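Local coordinates for protein RsfP (Uncultured bacterium, PDB 4GLJ) that probably cleaves methylthioadenosine with phosphate as a phosphorylase of the purine nucleoside phosphorylase superfamily, and binds the dye rhodamine B, at residues A[145-148]-A[149-153]. Sequence-based numbering, arbitrary orientation.
Sequences PEVA and DILIR
Val147 and Leu151 meet one turn apart on the buried side of helix 145-157, where the amide N of Leu151 bonds to Val147 O (2.9 Å). Three further i to i+4 bonds carry the first turns: Asp149 N to Pro145 O, Ile150 N to Glu146 O and Ile152 N to Ala148 O. Followed outward, Leu151 starts with CB 3.6 Å from Ala148 O. Its CG lies beside the backbone N (chi1 -64°), which turns the branch back along the helix and brings CG within 3.4 Å of Val147 O. At the tip, CD1 comes to 4.5 Å from Val147 CG1, a loose apolar touch. Ile150 and Ile152 likewise lay CG1 and CD1 back over the carbonyl oxygens of Glu146 and Ala148. On another side of the helix, chi1 of 177° sets CG of Asp149 anti to N and carries the carboxylate on along the helix, to where Arg153 reaches it. Arg153 takes it side-on with two nitrogens on one oxygen, an i to i+4 salt bridge along the helix surface: NE lies 3.0 Å and NH2 3.2 Å from Asp149 OD2. Both donors approach from the same face of the carboxylate, whereas the acid sits at the guanidinium edge, nearly in its plane. Replacing Asp149 with alanine would probably leave NE of Arg153 without its carboxylate mate and cost the guanidinium one of its holds, though NH2 would keep its salt bridge to Glu263. Ile150 packs on Leu259 and Ile260 of helix 237-263, and Leu151 on Ala256 of the same helix. Beneath, Val147 and Leu151 rest on Val94 of strand 92-101, while Ala148, Leu151 and Ile152 meet Ile113 of strand 111-119: a helix packed on the central mixed sheet beside helix 237-263, in the alpha/beta fold of the phosphorylase superfamily.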
loop_
_atom_site.group_PDB
_atom_site.type_symbol
_atom_site.label_atom_id
_atom_site.label_comp_id
_atom_site.label_asym_id
_atom_site.label_seq_id
_atom_site.Cartn_x
_atom_site.Cartn_y
_atom_site.Cartn_z
ATOM N N PRO A 145 -12.414 -23.836 -1.412
ATOM C CA PRO A 145 -13.124 -24.533 -0.303
ATOM C C PRO A 145 -13.030 -26.080 -0.381
ATOM O O PRO A 145 -13.135 -26.720 0.646
ATOM C CB PRO A 145 -14.607 -24.130 -0.519
ATOM C CG PRO A 145 -14.689 -23.475 -1.853
ATOM C CD PRO A 145 -13.308 -23.031 -2.257
ATOM N N GLU A 146 -12.875 -26.655 -1.578
ATOM C CA GLU A 146 -12.729 -28.117 -1.714
ATOM C C GLU A 146 -11.410 -28.564 -1.049
ATOM O O GLU A 146 -11.413 -29.552 -0.349
ATOM C CB GLU A 146 -12.799 -28.568 -3.183
ATOM C CG GLU A 146 -14.063 -28.138 -3.903
ATOM C CD GLU A 146 -15.287 -28.958 -3.512
ATOM O OE1 GLU A 146 -16.252 -29.035 -4.330
ATOM O OE2 GLU A 146 -15.292 -29.571 -2.413
ATOM N N VAL A 147 -10.328 -27.800 -1.228
ATOM C CA VAL A 147 -9.026 -28.060 -0.567
ATOM C C VAL A 147 -9.086 -27.734 0.899
ATOM O O VAL A 147 -8.612 -28.513 1.723
ATOM C CB VAL A 147 -7.853 -27.263 -1.218
ATOM C CG1 VAL A 147 -6.528 -27.680 -0.651
ATOM C CG2 VAL A 147 -7.763 -27.523 -2.747
ATOM N N ALA A 148 -9.715 -26.609 1.271
ATOM C CA ALA A 148 -9.917 -26.295 2.689
ATOM C C ALA A 148 -10.731 -27.374 3.388
ATOM O O ALA A 148 -10.376 -27.772 4.497
ATOM C CB ALA A 148 -10.608 -24.923 2.895
ATOM N N ASP A 149 -11.818 -27.864 2.772
ATOM C CA ASP A 149 -12.533 -28.961 3.420
ATOM C C ASP A 149 -11.653 -30.212 3.617
ATOM O O ASP A 149 -11.821 -30.922 4.632
ATOM C CB ASP A 149 -13.819 -29.319 2.692
ATOM C CG ASP A 149 -14.518 -30.500 3.343
ATOM O OD1 ASP A 149 -14.985 -30.359 4.524
ATOM O OD2 ASP A 149 -14.521 -31.593 2.692
ATOM N N ILE A 150 -10.832 -30.540 2.601
ATOM C CA ILE A 150 -9.856 -31.657 2.735
ATOM C C ILE A 150 -8.904 -31.392 3.920
ATOM O O ILE A 150 -8.638 -32.310 4.717
ATOM C CB ILE A 150 -9.079 -31.911 1.428
ATOM C CG1 ILE A 150 -9.966 -32.756 0.498
ATOM C CG2 ILE A 150 -7.755 -32.630 1.687
ATOM C CD1 ILE A 150 -9.487 -32.922 -0.907
ATOM N N LEU A 151 -8.417 -30.136 4.061
ATOM C CA LEU A 151 -7.537 -29.853 5.159
ATOM C C LEU A 151 -8.136 -30.098 6.535
ATOM O O LEU A 151 -7.415 -30.558 7.425
ATOM C CB LEU A 151 -6.891 -28.448 5.082
ATOM C CG LEU A 151 -5.971 -28.304 3.857
ATOM C CD1 LEU A 151 -5.677 -26.794 3.640
ATOM C CD2 LEU A 151 -4.664 -29.067 4.071
ATOM N N ILE A 152 -9.401 -29.724 6.725
ATOM C CA ILE A 152 -10.131 -29.942 7.923
ATOM C C ILE A 152 -10.209 -31.442 8.219
ATOM O O ILE A 152 -9.982 -31.840 9.352
ATOM C CB ILE A 152 -11.581 -29.335 7.822
ATOM C CG1 ILE A 152 -11.533 -27.794 7.775
ATOM C CG2 ILE A 152 -12.398 -29.756 8.999
ATOM C CD1 ILE A 152 -12.821 -27.158 7.190
ATOM N N ARG A 153 -10.559 -32.259 7.224
ATOM C CA ARG A 153 -10.721 -33.710 7.501
ATOM C C ARG A 153 -9.308 -34.330 7.682
ATOM O O ARG A 153 -9.147 -35.244 8.482
ATOM C CB ARG A 153 -11.497 -34.381 6.388
ATOM C CG ARG A 153 -12.950 -33.948 6.389
ATOM C CD ARG A 153 -13.763 -34.675 5.350
ATOM N NE ARG A 153 -13.531 -34.107 4.031
ATOM C CZ ARG A 153 -13.034 -34.793 3.007
ATOM N NH1 ARG A 153 -12.728 -36.079 3.145
ATOM N NH2 ARG A 153 -12.879 -34.179 1.842
#